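Putative uncharacterized protein (Ustilago maydis, PDB 4GNX) probably serves as the large subunit of replication protein A, binding single-stranded DNA through a series of OB-fold domains, one of which carries a zinc ion. Local coordinates at residues T17-V22 with T112-V117; E51-G56 with E94-F99; Q161-T166 with E185-N190; K196-F201 with H232-W237; R272-Q277 with D352-M357. All coordinates share one frame; numbering follows the deposited sequence.

Contact 1 (T17-V22 with T112-V117)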
# COMPACT_ATOMS: atom_id res chain seq x y z
N THR C 17 -9.39 16.59 34.43
CA THR C 17 -9.31 17.82 33.63
C THR C 17 -7.95 17.90 32.92
O THR C 17 -6.92 17.61 33.51
CB THR C 17 -9.46 19.06 34.53
OG1 THR C 17 -10.82 19.18 34.96
CG2 THR C 17 -9.07 20.33 33.78
N ILE C 18 -7.96 18.30 31.65
CA ILE C 18 -6.69 18.50 30.95
C ILE C 18 -6.47 19.95 30.56
O ILE C 18 -7.43 20.68 30.31
CB ILE C 18 -6.54 17.57 29.71
CG1 ILE C 18 -7.64 17.83 28.68
CG2 ILE C 18 -6.47 16.10 30.13
CD1 ILE C 18 -7.47 16.99 27.43
N LYS C 19 -5.21 20.35 30.51
CA LYS C 19 -4.83 21.65 29.98
C LYS C 19 -4.07 21.43 28.68
O LYS C 19 -2.95 20.91 28.68
CB LYS C 19 -3.94 22.37 30.99
CG LYS C 19 -4.30 23.83 31.25
CD LYS C 19 -3.31 24.79 30.62
CE LYS C 19 -2.16 25.17 31.56
NZ LYS C 19 -2.20 26.58 32.05
N ALA C 20 -4.68 21.79 27.55
CA ALA C 20 -4.11 21.47 26.24
C ALA C 20 -4.31 22.57 25.19
O ALA C 20 -5.31 23.31 25.26
CB ALA C 20 -4.70 20.16 25.74
N ARG C 21 -3.40 22.68 24.22
CA ARG C 21 -3.67 23.60 23.11
C ARG C 21 -4.15 22.90 21.87
O ARG C 21 -3.68 21.81 21.55
CB ARG C 21 -2.54 24.60 22.82
CG ARG C 21 -1.42 24.12 21.93
CD ARG C 21 -0.74 25.25 21.16
NE ARG C 21 -0.65 26.55 21.85
CZ ARG C 21 0.13 26.81 22.90
NH1 ARG C 21 0.89 25.86 23.43
NH2 ARG C 21 0.13 28.03 23.43
N VAL C 22 -5.11 23.51 21.19
CA VAL C 22 -5.66 22.98 19.95
C VAL C 22 -4.64 23.20 18.86
O VAL C 22 -4.31 24.33 18.53
CB VAL C 22 -6.95 23.69 19.53
CG1 VAL C 22 -7.46 23.08 18.24
CG2 VAL C 22 -8.01 23.59 20.62
N THR C 112 2.28 29.07 29.18
CA THR C 112 3.67 28.65 29.42
C THR C 112 3.87 27.17 29.77
O THR C 112 4.88 26.58 29.38
CB THR C 112 4.33 29.54 30.49
OG1 THR C 112 3.36 29.93 31.46
CG2 THR C 112 4.92 30.79 29.85
N ASP C 113 2.93 26.57 30.50
CA ASP C 113 3.00 25.14 30.82
C ASP C 113 2.92 24.31 29.55
O ASP C 113 3.64 23.31 29.41
CB ASP C 113 1.84 24.69 31.73
CG ASP C 113 1.13 25.84 32.42
OD1 ASP C 113 1.14 26.98 31.92
OD2 ASP C 113 0.51 25.57 33.47
N VAL C 114 2.04 24.72 28.65
CA VAL C 114 1.75 23.98 27.42
C VAL C 114 2.77 24.28 26.32
O VAL C 114 3.03 25.44 26.02
CB VAL C 114 0.34 24.31 26.90
CG1 VAL C 114 -0.05 23.37 25.77
CG2 VAL C 114 -0.68 24.22 28.02
N PRO C 115 3.33 23.23 25.72
CA PRO C 115 4.26 23.41 24.60
C PRO C 115 3.58 24.03 23.39
O PRO C 115 2.36 23.92 23.23
CB PRO C 115 4.72 21.98 24.28
CG PRO C 115 4.38 21.17 25.49
CD PRO C 115 3.16 21.81 26.06
N GLU C 116 4.36 24.70 22.55
CA GLU C 116 3.84 25.29 21.33
C GLU C 116 4.28 24.47 20.11
O GLU C 116 5.32 23.82 20.14
CB GLU C 116 4.22 26.77 21.22
CG GLU C 116 3.38 27.63 22.15
CD GLU C 116 3.76 29.10 22.16
OE1 GLU C 116 4.83 29.44 22.71
OE2 GLU C 116 2.96 29.91 21.66
N VAL C 117 3.45 24.49 19.07
CA VAL C 117 3.72 23.72 17.87
C VAL C 117 5.11 24.03 17.30
O VAL C 117 5.43 25.19 16.99
CB VAL C 117 2.63 23.91 16.81
CG1 VAL C 117 1.45 23.00 17.12
CG2 VAL C 117 2.19 25.36 16.74
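Lys19 leads the contact from strand 17-22, its CB aimed at the loop 112-117 and the rest of its chain kinked at three successive torsions. The kinks lay CD against the methyl CG2 of Val114 (3.7 Å) before the Lys19 chain crosses that of Asp113 at about a right angle. There Lys19 NZ forms a salt bridge with Asp113 OD2 at 3.2 Å, a weak hydrogen bond; the carbonyl of Asp110 is a second, also weak, acceptor. Ala20 turns its CB away, onto Leu45 of strand 39-46, so that the loop meets it through the backbone: Val114 CG1 lies 4.4 Å from Ala20 C. Arg21 contributes most. Its CG sits in the crowded position between backbone N and carbonyl carbon (chi1 84°), and a bend at chi3 swings the guanidinium along the loop. NH1 donates to Pro115 O at 2.4 Å, from well above that carbonyl plane (53° out of it), and more weakly to Val114 O at 3.4 Å, which lies in the guanidinium plane. Glu116 CG lies over one face, 3.1 Å above the plane and offset toward its rim. The Glu116 carboxylate adds only a long ion pair, OE2 to Arg21 NH2 3.8 Å, with no N-H aimed at it. Arg21 NE is held by Asn71 O, which fixes the group from the other end. Polar side chains thus bind the linker that follows strand 104-107, after the first OB-fold domain, back onto strand 17-30, the first of its barrel.

Contact 2 (E51-G56 with E94-F99)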
# COMPACT_ATOMS: atom_id res chain seq x y z
N GLU C 51 -0.25 13.90 22.62
CA GLU C 51 -1.35 14.37 21.79
C GLU C 51 -2.60 13.50 21.94
O GLU C 51 -2.51 12.31 22.25
CB GLU C 51 -0.92 14.44 20.33
CG GLU C 51 0.13 15.51 20.06
CD GLU C 51 0.70 15.47 18.64
OE1 GLU C 51 1.66 14.68 18.40
OE2 GLU C 51 0.21 16.23 17.77
N ILE C 52 -3.77 14.10 21.73
CA ILE C 52 -4.99 13.32 21.66
C ILE C 52 -6.01 14.00 20.77
O ILE C 52 -6.05 15.23 20.69
CB ILE C 52 -5.59 13.02 23.07
CG1 ILE C 52 -6.76 12.03 22.96
CG2 ILE C 52 -6.04 14.31 23.76
CD1 ILE C 52 -6.88 11.06 24.11
N LYS C 53 -6.82 13.17 20.11
CA LYS C 53 -7.96 13.62 19.33
C LYS C 53 -9.23 13.72 20.17
O LYS C 53 -9.56 12.81 20.94
CB LYS C 53 -8.21 12.66 18.19
CG LYS C 53 -9.22 13.18 17.20
CD LYS C 53 -9.47 12.18 16.08
CE LYS C 53 -10.59 12.68 15.19
NZ LYS C 53 -10.64 11.97 13.89
N ALA C 54 -9.96 14.81 19.98
CA ALA C 54 -11.28 14.93 20.55
C ALA C 54 -12.32 15.24 19.46
O ALA C 54 -12.04 15.98 18.52
CB ALA C 54 -11.27 16.00 21.60
N THR C 55 -13.52 14.68 19.61
CA THR C 55 -14.57 14.84 18.61
C THR C 55 -15.89 15.22 19.26
O THR C 55 -16.25 14.72 20.34
CB THR C 55 -14.80 13.52 17.84
OG1 THR C 55 -13.59 13.12 17.19
CG2 THR C 55 -15.90 13.68 16.81
N GLY C 56 -16.63 16.09 18.59
CA GLY C 56 -17.96 16.41 19.03
C GLY C 56 -18.96 16.01 17.98
O GLY C 56 -18.71 16.23 16.79
N GLU C 94 -3.74 5.22 21.43
CA GLU C 94 -4.71 4.18 21.72
C GLU C 94 -6.12 4.73 22.04
O GLU C 94 -7.13 4.13 21.68
CB GLU C 94 -4.18 3.41 22.92
CG GLU C 94 -4.92 2.14 23.29
CD GLU C 94 -4.58 1.67 24.70
OE1 GLU C 94 -4.78 0.47 24.98
OE2 GLU C 94 -4.11 2.51 25.51
N TYR C 95 -6.18 5.87 22.72
CA TYR C 95 -7.48 6.47 23.04
C TYR C 95 -7.79 7.76 22.26
O TYR C 95 -6.90 8.36 21.64
CB TYR C 95 -7.60 6.71 24.54
CG TYR C 95 -7.40 5.46 25.39
CD1 TYR C 95 -8.16 4.32 25.15
CD2 TYR C 95 -6.47 5.43 26.43
CE1 TYR C 95 -7.99 3.18 25.90
CE2 TYR C 95 -6.29 4.30 27.19
CZ TYR C 95 -7.05 3.17 26.92
OH TYR C 95 -6.88 2.04 27.68
N GLU C 96 -9.06 8.15 22.26
CA GLU C 96 -9.49 9.51 21.92
C GLU C 96 -10.63 10.01 22.82
O GLU C 96 -11.18 9.24 23.63
CB GLU C 96 -9.78 9.71 20.42
CG GLU C 96 -10.66 8.68 19.74
CD GLU C 96 -10.45 8.62 18.22
OE1 GLU C 96 -11.44 8.29 17.51
OE2 GLU C 96 -9.32 8.87 17.71
N ILE C 97 -10.96 11.30 22.71
CA ILE C 97 -11.99 11.90 23.54
C ILE C 97 -13.25 12.24 22.76
O ILE C 97 -13.17 12.75 21.64
CB ILE C 97 -11.49 13.20 24.15
CG1 ILE C 97 -10.39 12.91 25.18
CG2 ILE C 97 -12.64 13.99 24.76
CD1 ILE C 97 -9.57 14.14 25.53
N THR C 98 -14.41 11.96 23.34
CA THR C 98 -15.67 12.40 22.74
C THR C 98 -16.37 13.36 23.70
O THR C 98 -16.57 13.06 24.87
CB THR C 98 -16.63 11.24 22.41
OG1 THR C 98 -15.89 10.10 21.97
CG2 THR C 98 -17.59 11.63 21.31
N PHE C 99 -16.73 14.53 23.18
CA PHE C 99 -17.45 15.51 23.96
C PHE C 99 -18.89 15.07 24.16
O PHE C 99 -19.63 14.82 23.20
CB PHE C 99 -17.42 16.86 23.27
CG PHE C 99 -16.04 17.41 23.05
CD1 PHE C 99 -15.03 17.20 23.99
CD2 PHE C 99 -15.77 18.18 21.92
CE1 PHE C 99 -13.76 17.73 23.79
CE2 PHE C 99 -14.50 18.70 21.71
CZ PHE C 99 -13.49 18.48 22.65
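Parallel strands 51-56 and 95-99 lie closest around Ala54 and Ile97, whose CA atoms are 4.3 Å apart. Ile97 is gripped from both sides of Ala54: its N-H runs almost straight to Lys53 O (2.7 Å, 175°), while its carbonyl accepts from Thr55 N at 2.8 Å, and Phe99 N then donates to Thr55 O at 2.9 Å. On the face that carries Ala54, Ile97 and Phe99, Ala54 CB touches Phe99 CZ at 3.5 Å and backs onto Ile97 CB, with Ile97 CD1 crossing Ile52 CG2 at about a right angle, 4.0 Å away. Such a parallel pairing of the third and fifth strands is what closes the five-stranded OB-fold barrel, here with apolar groups inside. The face carrying Lys53, Glu96 and the threonines is looser. Lys53 is fully extended and runs beside Glu96 in the same direction, its CD 3.7 Å from Glu96 OE2, yet the charged tips stay apart: Lys53 NZ goes to Phe88 O and Glu96 OE1 to Lys85 N. Lys53 also packs on a thymine base of the bound DNA. Of the partly exposed Thr98 side chain the methyl CG2 comes nearest, 3.5 Å from Thr55 O.

Contact 3 (Q161-T166 with E185-N190)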
# COMPACT_ATOMS: atom_id res chain seq x y z
N GLN C 161 -14.86 21.91 -2.44
CA GLN C 161 -14.25 23.23 -2.61
C GLN C 161 -12.72 23.13 -2.62
O GLN C 161 -12.14 22.44 -1.78
CB GLN C 161 -14.70 24.22 -1.53
CG GLN C 161 -15.96 25.00 -1.86
CD GLN C 161 -17.25 24.21 -1.62
OE1 GLN C 161 -17.31 23.34 -0.74
NE2 GLN C 161 -18.28 24.52 -2.40
N LYS C 162 -12.09 23.86 -3.53
CA LYS C 162 -10.65 23.75 -3.74
C LYS C 162 -10.08 25.12 -4.10
O LYS C 162 -10.74 25.89 -4.79
CB LYS C 162 -10.40 22.76 -4.87
CG LYS C 162 -8.97 22.29 -4.98
CD LYS C 162 -8.56 22.05 -6.42
CE LYS C 162 -7.07 22.30 -6.55
NZ LYS C 162 -6.57 21.96 -7.91
N ARG C 163 -8.87 25.42 -3.63
CA ARG C 163 -8.16 26.62 -4.09
C ARG C 163 -6.64 26.44 -4.04
O ARG C 163 -6.13 25.69 -3.21
CB ARG C 163 -8.60 27.87 -3.32
CG ARG C 163 -7.72 29.09 -3.57
CD ARG C 163 -8.24 30.33 -2.87
NE ARG C 163 -9.23 31.01 -3.70
CZ ARG C 163 -10.47 31.28 -3.32
NH1 ARG C 163 -10.88 30.94 -2.10
NH2 ARG C 163 -11.30 31.89 -4.16
N GLU C 164 -5.93 27.13 -4.93
CA GLU C 164 -4.49 26.99 -5.06
C GLU C 164 -3.73 28.27 -4.76
O GLU C 164 -4.09 29.34 -5.23
CB GLU C 164 -4.13 26.49 -6.46
CG GLU C 164 -4.41 25.01 -6.61
CD GLU C 164 -3.65 24.37 -7.75
OE1 GLU C 164 -2.86 25.07 -8.42
OE2 GLU C 164 -3.84 23.15 -7.97
N LEU C 165 -2.67 28.13 -3.97
CA LEU C 165 -1.79 29.23 -3.61
C LEU C 165 -0.42 28.99 -4.21
O LEU C 165 0.02 27.85 -4.33
CB LEU C 165 -1.62 29.33 -2.09
CG LEU C 165 -2.72 28.92 -1.10
CD1 LEU C 165 -2.18 29.03 0.31
CD2 LEU C 165 -3.98 29.76 -1.25
N THR C 166 0.27 30.07 -4.57
CA THR C 166 1.66 29.98 -5.02
C THR C 166 2.57 30.49 -3.90
O THR C 166 2.43 31.63 -3.44
CB THR C 166 1.90 30.78 -6.32
OG1 THR C 166 0.88 30.45 -7.28
CG2 THR C 166 3.26 30.46 -6.92
N GLU C 185 -12.76 28.31 0.67
CA GLU C 185 -13.72 29.39 0.46
C GLU C 185 -13.31 30.69 1.16
O GLU C 185 -13.06 31.70 0.50
CB GLU C 185 -15.11 28.98 0.94
CG GLU C 185 -15.59 27.66 0.35
CD GLU C 185 -16.94 27.26 0.90
OE1 GLU C 185 -17.79 28.15 1.11
OE2 GLU C 185 -17.16 26.04 1.11
N THR C 186 -13.23 30.62 2.48
CA THR C 186 -13.06 31.80 3.33
C THR C 186 -11.69 32.45 3.21
O THR C 186 -11.37 33.37 3.97
CB THR C 186 -13.30 31.45 4.81
OG1 THR C 186 -12.48 30.33 5.17
CG2 THR C 186 -14.77 31.12 5.06
N PHE C 187 -10.88 31.98 2.27
CA PHE C 187 -9.48 32.39 2.23
C PHE C 187 -9.24 33.90 2.13
O PHE C 187 -8.43 34.44 2.89
CB PHE C 187 -8.69 31.64 1.16
CG PHE C 187 -7.21 31.92 1.20
CD1 PHE C 187 -6.49 31.70 2.37
CD2 PHE C 187 -6.55 32.40 0.08
CE1 PHE C 187 -5.13 31.95 2.41
CE2 PHE C 187 -5.19 32.67 0.12
CZ PHE C 187 -4.47 32.44 1.28
N PRO C 188 -9.92 34.58 1.18
CA PRO C 188 -9.70 36.03 1.10
C PRO C 188 -10.32 36.86 2.25
O PRO C 188 -9.99 38.02 2.40
CB PRO C 188 -10.28 36.42 -0.26
CG PRO C 188 -11.12 35.27 -0.69
CD PRO C 188 -10.64 34.05 0.01
N THR C 189 -11.20 36.25 3.05
CA THR C 189 -11.69 36.82 4.33
C THR C 189 -10.55 37.29 5.24
O THR C 189 -10.64 38.35 5.86
CB THR C 189 -12.54 35.78 5.10
OG1 THR C 189 -13.81 35.63 4.46
CG2 THR C 189 -12.73 36.16 6.58
N ASN C 190 -9.50 36.48 5.33
CA ASN C 190 -8.38 36.71 6.24
C ASN C 190 -7.65 38.01 5.92
O ASN C 190 -7.48 38.37 4.75
CB ASN C 190 -7.40 35.54 6.18
CG ASN C 190 -8.10 34.20 6.18
OD1 ASN C 190 -8.95 33.93 7.03
ND2 ASN C 190 -7.77 33.35 5.20
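Three side chains of strand 161-166, Gln161, Arg163 and Leu165, face the turn 185-190. In Gln161, chi1 (-89°) brings CG to 3.5 Å from Glu185 CG, and the bend at chi2 (80°) turns the amide back beside Glu185 OE2; the two acceptors Gln161 OE1 and Glu185 OE2 lie 3.3 Å apart without a bond. Arg163 starts with CG anti to the backbone N and runs straight to CD, which comes to 4.0 Å from Phe187 CD2. The bend at chi3 then turns the guanidinium toward Gly146 O and the end of helix 181-185, its plane 28° from that of the ring. NE bonds to Gly146 O, whereas NH1 makes weak bonds to Ala184 O and to Glu185 O (3.5 Å). Pro188 CD sits 3.8 Å from Arg163 NH1. Phe187, its CG anti to the backbone N, sends its ring inward to meet Leu165 tip to tip, CE2 against the methyl CD2 at 3.4 Å. On the other side of the strand Lys162 pairs with Glu164 and makes a weak hydrogen bond to a thymine base. Phe187 stacks edge-to-face with Tyr145 and rests on Leu179 of strand 174-180 and Met222 of strand 220-224. Its ring, at the start of the 3-10 turn after helix 181-185, thus enters the core of the second OB-fold barrel, where Leu165 also meets Leu142 of strand 135-152 and Leu199 and Phe201 of strand 198-207.

Contact 4 (K196-F201 with H232-W237)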
# COMPACT_ATOMS: atom_id res chain seq x y z
N LYS C 196 1.03 40.31 0.12
CA LYS C 196 2.18 39.38 0.21
C LYS C 196 2.54 38.86 1.61
O LYS C 196 3.67 39.04 2.07
CB LYS C 196 3.40 40.03 -0.46
CG LYS C 196 3.77 39.43 -1.80
CD LYS C 196 2.86 39.86 -2.94
CE LYS C 196 3.22 39.05 -4.18
NZ LYS C 196 2.30 39.29 -5.32
N PRO C 197 1.58 38.18 2.28
CA PRO C 197 1.85 37.78 3.64
C PRO C 197 2.82 36.60 3.70
O PRO C 197 3.11 35.98 2.67
CB PRO C 197 0.47 37.34 4.13
CG PRO C 197 -0.18 36.78 2.91
CD PRO C 197 0.33 37.59 1.76
N VAL C 198 3.34 36.30 4.88
CA VAL C 198 4.03 35.04 5.09
C VAL C 198 3.00 34.04 5.57
O VAL C 198 2.17 34.35 6.43
CB VAL C 198 5.18 35.16 6.12
CG1 VAL C 198 5.92 33.83 6.23
CG2 VAL C 198 6.14 36.27 5.72
N LEU C 199 3.05 32.84 4.99
CA LEU C 199 2.21 31.73 5.43
C LEU C 199 3.05 30.57 5.91
O LEU C 199 4.03 30.19 5.25
CB LEU C 199 1.30 31.26 4.31
CG LEU C 199 0.34 32.29 3.72
CD1 LEU C 199 -0.53 31.62 2.66
CD2 LEU C 199 -0.50 32.95 4.80
N ALA C 200 2.66 30.01 7.05
CA ALA C 200 3.40 28.93 7.70
C ALA C 200 2.54 27.67 7.78
O ALA C 200 1.44 27.69 8.33
CB ALA C 200 3.87 29.35 9.08
N PHE C 201 3.05 26.56 7.25
CA PHE C 201 2.29 25.33 7.19
C PHE C 201 2.86 24.19 8.04
O PHE C 201 4.06 23.89 7.96
CB PHE C 201 2.15 24.88 5.74
CG PHE C 201 1.27 25.77 4.92
CD1 PHE C 201 1.79 26.91 4.30
CD2 PHE C 201 -0.08 25.48 4.77
CE1 PHE C 201 0.97 27.74 3.55
CE2 PHE C 201 -0.89 26.31 4.01
CZ PHE C 201 -0.37 27.44 3.40
N HIS C 232 9.92 36.80 9.72
CA HIS C 232 10.52 38.14 9.63
C HIS C 232 11.66 38.17 8.66
O HIS C 232 11.88 39.17 7.98
CB HIS C 232 10.96 38.62 11.01
CG HIS C 232 9.83 38.66 12.03
ND1 HIS C 232 8.86 39.59 12.00
CD2 HIS C 232 9.55 37.83 13.11
CE1 HIS C 232 8.00 39.38 13.01
NE2 HIS C 232 8.43 38.30 13.69
N VAL C 233 12.39 37.05 8.57
CA VAL C 233 13.46 36.87 7.59
C VAL C 233 12.93 36.96 6.16
O VAL C 233 13.52 37.65 5.32
CB VAL C 233 14.22 35.54 7.82
CG1 VAL C 233 15.20 35.26 6.69
CG2 VAL C 233 14.96 35.56 9.15
N LEU C 234 11.81 36.28 5.91
CA LEU C 234 11.13 36.31 4.60
C LEU C 234 10.50 37.67 4.30
O LEU C 234 10.65 38.19 3.19
CB LEU C 234 10.06 35.20 4.52
CG LEU C 234 10.53 33.74 4.43
CD1 LEU C 234 9.43 32.80 4.90
CD2 LEU C 234 11.00 33.37 3.03
N ARG C 235 9.80 38.23 5.28
CA ARG C 235 9.26 39.58 5.20
C ARG C 235 10.38 40.56 4.81
O ARG C 235 10.25 41.28 3.81
CB ARG C 235 8.62 40.00 6.53
CG ARG C 235 8.21 41.46 6.63
CD ARG C 235 6.80 41.72 6.13
NE ARG C 235 6.70 41.68 4.67
CZ ARG C 235 5.98 40.79 3.99
NH1 ARG C 235 5.28 39.87 4.63
NH2 ARG C 235 5.96 40.84 2.67
N GLY C 236 11.47 40.55 5.57
CA GLY C 236 12.63 41.39 5.28
C GLY C 236 13.20 41.11 3.91
O GLY C 236 13.48 42.03 3.14
N TRP C 237 13.37 39.82 3.60
CA TRP C 237 13.94 39.40 2.33
C TRP C 237 13.11 39.80 1.16
O TRP C 237 13.61 40.43 0.22
CB TRP C 237 14.18 37.90 2.33
CG TRP C 237 14.18 37.30 0.95
CD1 TRP C 237 15.20 37.35 0.00
CD2 TRP C 237 13.11 36.54 0.31
NE1 TRP C 237 14.84 36.69 -1.14
CE2 TRP C 237 13.60 36.18 -1.03
CE3 TRP C 237 11.84 36.14 0.69
CZ2 TRP C 237 12.83 35.45 -1.92
CZ3 TRP C 237 11.07 35.40 -0.22
CH2 TRP C 237 11.56 35.07 -1.49
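Arg235 leaves helix 232-237 with its CB turned across the contact, and its tip alone comes close to the strand segment 196-201. From CB the chain runs anti to the backbone N (chi1 171°), so that CB, CG and CD serve as a spacer; bends at chi2 (89°) and chi3 (-75°) then turn the guanidinium edge to Lys196 O, the chain passing Val198 in the opposite direction. NE is taken by Asp239, one helical turn further on, in a salt bridge that fixes the rotation of the guanidinium. CZ hangs 3.5 Å from Lys196 O. On its far edge both terminal nitrogens grip that single carbonyl oxygen: NH2 at 3.0 Å and NH1 at 3.1 Å, the latter on a lone pair, all within the guanidinium plane. NH1 also brushes the methyl Val198 CG2 at 3.9 Å, and NH2 lies 4.1 Å from Lys196 CB; the ammonium of Lys196 goes to Asp143 O. Beside the polar grip, Val198 points its other methyl, CG1, at Leu234 CD1 (3.9 Å), the two side chains crossing at about a right angle. Val198 also packs on Ile139 and Ile141 of strand 135-152, while Leu199 turns away from the helix onto Leu165 and Ile224. Helix 229-242, which follows the last strand of the second OB fold, therefore lies on the outside of the barrel wall, with Trp237 reaching Val168 of strand 159-168.

Contact 5 (R272-Q277 with D352-M357); sequences RRTIVQ and DATGQM
Two hydrogen bonds cross from the first turn of helix 275-280. Ile275 N points almost straight at Asp352 OD2 (3.3 Å, 174°), using the syn lone pair of the carboxylate, and the next amide, Val276 N, donates to Thr354 OG1 at 3.2 Å. Thr354 OG1 in turn donates a hydrogen bond to Asp352 OD1 at 2.6 Å. That oxygen also accepts from Thr354 N at 2.8 Å, making an Asx turn that fixes the carboxylate for its work on the helix; the negative charge so close to the helix N terminus would be expected to be stabilised there. Within the first segment Thr274 is the N-cap and forms a capping box with Gln277: Thr274 N donates to Gln277 OE1 at 2.8 Å, while the return bond from Gln277 N to Thr274 OG1 is weak. Apolar packing fills the rest. Ile275, the most deeply covered residue, sends CD1 past the carboxylate to Gly355 O and sets CG2 against Met357 CB (3.8 Å). Val276, its CG1 in the crowded position between backbone N and carbonyl carbon, places that methyl on Thr354 CB at 3.4 Å. Backbone shape matters at Gly355 (phi 157°), where a CB would jam against the preceding carbonyl. Asp352 also makes backbone hydrogen bonds to a neighbouring subunit, and Ala353 packs on its Pro11. The whole is a helix N terminus capped from its own N-cap and from the tight turn of the beta-hairpin 341-352/355-362, in the third, zinc-bearing OB-fold domain.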
# COMPACT_ATOMS: atom_id res chain seq x y z
N ARG C 272 -2.43 5.52 -6.60
CA ARG C 272 -2.64 4.08 -6.52
C ARG C 272 -4.13 3.77 -6.38
O ARG C 272 -4.86 4.46 -5.68
CB ARG C 272 -1.85 3.40 -5.40
CG ARG C 272 -1.21 2.09 -5.88
CD ARG C 272 -1.31 0.91 -4.90
NE ARG C 272 -0.33 0.88 -3.80
CZ ARG C 272 0.82 1.56 -3.74
NH1 ARG C 272 1.23 2.36 -4.71
NH2 ARG C 272 1.59 1.43 -2.66
N ARG C 273 -4.58 2.73 -7.09
CA ARG C 273 -5.99 2.35 -7.11
C ARG C 273 -6.12 0.84 -7.07
O ARG C 273 -5.17 0.12 -7.34
CB ARG C 273 -6.66 2.90 -8.38
CG ARG C 273 -6.83 4.41 -8.41
CD ARG C 273 -8.19 4.80 -7.85
NE ARG C 273 -8.27 6.20 -7.42
CZ ARG C 273 -8.38 6.59 -6.15
NH1 ARG C 273 -8.43 5.68 -5.18
NH2 ARG C 273 -8.46 7.89 -5.86
N THR C 274 -7.28 0.34 -6.69
CA THR C 274 -7.56 -1.07 -6.90
C THR C 274 -8.41 -1.20 -8.16
O THR C 274 -9.02 -0.23 -8.62
CB THR C 274 -8.27 -1.71 -5.69
OG1 THR C 274 -9.63 -1.25 -5.62
CG2 THR C 274 -7.53 -1.36 -4.41
N ILE C 275 -8.44 -2.40 -8.73
CA ILE C 275 -9.19 -2.66 -9.95
C ILE C 275 -10.68 -2.27 -9.79
O ILE C 275 -11.31 -1.73 -10.73
CB ILE C 275 -9.03 -4.13 -10.37
CG1 ILE C 275 -7.58 -4.40 -10.77
CG2 ILE C 275 -10.02 -4.50 -11.47
CD1 ILE C 275 -7.21 -5.87 -10.81
N VAL C 276 -11.24 -2.50 -8.61
CA VAL C 276 -12.62 -2.13 -8.42
C VAL C 276 -12.75 -0.60 -8.47
O VAL C 276 -13.70 -0.09 -9.07
CB VAL C 276 -13.23 -2.72 -7.14
CG1 VAL C 276 -12.62 -2.11 -5.89
CG2 VAL C 276 -14.73 -2.51 -7.15
N GLN C 277 -11.79 0.10 -7.88
CA GLN C 277 -11.81 1.57 -7.88
C GLN C 277 -11.73 2.10 -9.29
O GLN C 277 -12.53 2.95 -9.68
CB GLN C 277 -10.70 2.15 -7.03
CG GLN C 277 -10.92 1.95 -5.55
CD GLN C 277 -9.75 2.41 -4.72
OE1 GLN C 277 -8.60 2.13 -5.03
NE2 GLN C 277 -10.05 3.12 -3.65
N ASP C 352 -6.52 -8.62 -8.76
CA ASP C 352 -6.20 -8.42 -7.35
C ASP C 352 -7.38 -8.93 -6.54
O ASP C 352 -8.18 -9.72 -7.06
CB ASP C 352 -5.86 -6.96 -7.05
CG ASP C 352 -7.05 -5.97 -7.26
OD1 ASP C 352 -8.20 -6.41 -7.56
OD2 ASP C 352 -6.80 -4.73 -7.11
N ALA C 353 -7.53 -8.48 -5.29
CA ALA C 353 -8.63 -8.98 -4.44
C ALA C 353 -9.97 -8.31 -4.72
O ALA C 353 -11.00 -8.74 -4.19
CB ALA C 353 -8.28 -8.88 -2.98
N THR C 354 -9.98 -7.28 -5.56
CA THR C 354 -11.19 -6.51 -5.84
C THR C 354 -11.76 -6.80 -7.22
O THR C 354 -12.85 -6.36 -7.55
CB THR C 354 -10.91 -5.00 -5.71
OG1 THR C 354 -9.89 -4.60 -6.64
CG2 THR C 354 -10.47 -4.65 -4.27
N GLY C 355 -11.02 -7.55 -8.03
CA GLY C 355 -11.45 -7.80 -9.40
C GLY C 355 -10.35 -8.17 -10.39
O GLY C 355 -9.18 -8.38 -10.04
N GLN C 356 -10.74 -8.25 -11.65
CA GLN C 356 -9.83 -8.67 -12.69
C GLN C 356 -9.93 -7.66 -13.86
O GLN C 356 -10.98 -7.09 -14.12
CB GLN C 356 -10.13 -10.14 -13.05
CG GLN C 356 -10.40 -10.47 -14.51
CD GLN C 356 -11.71 -9.91 -15.01
OE1 GLN C 356 -12.77 -10.17 -14.44
NE2 GLN C 356 -11.64 -9.13 -16.09
N MET C 357 -8.83 -7.41 -14.54
CA MET C 357 -8.82 -6.38 -15.56
C MET C 357 -7.83 -6.65 -16.68
O MET C 357 -6.72 -7.12 -16.44
CB MET C 357 -8.52 -5.04 -14.89
CG MET C 357 -7.86 -3.99 -15.76
SD MET C 357 -6.93 -2.85 -14.72
CE MET C 357 -8.29 -1.89 -14.05

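Contacts 1 and 2 share the sheet of the first OB fold and touch through Ile18 and Ile97; contact 2 is a buried backbone ladder nested inside the loop closed by contact 1, which is partly exposed and relies on charged side chains. Contacts 3 and 4 share the second barrel, where Leu165 packs on Leu199 and Phe201: one sends Phe187 and Leu165 into the barrel core, with polar side chains at its margin, the other mounts a helix outside by an arginine-to-carbonyl grip and a valine-leucine contact. Contact 5 stands apart, its centre about 45 Å from those of contacts 1 and 4. It too joins a helix to a sheet, but by side-chain capping of main-chain amides.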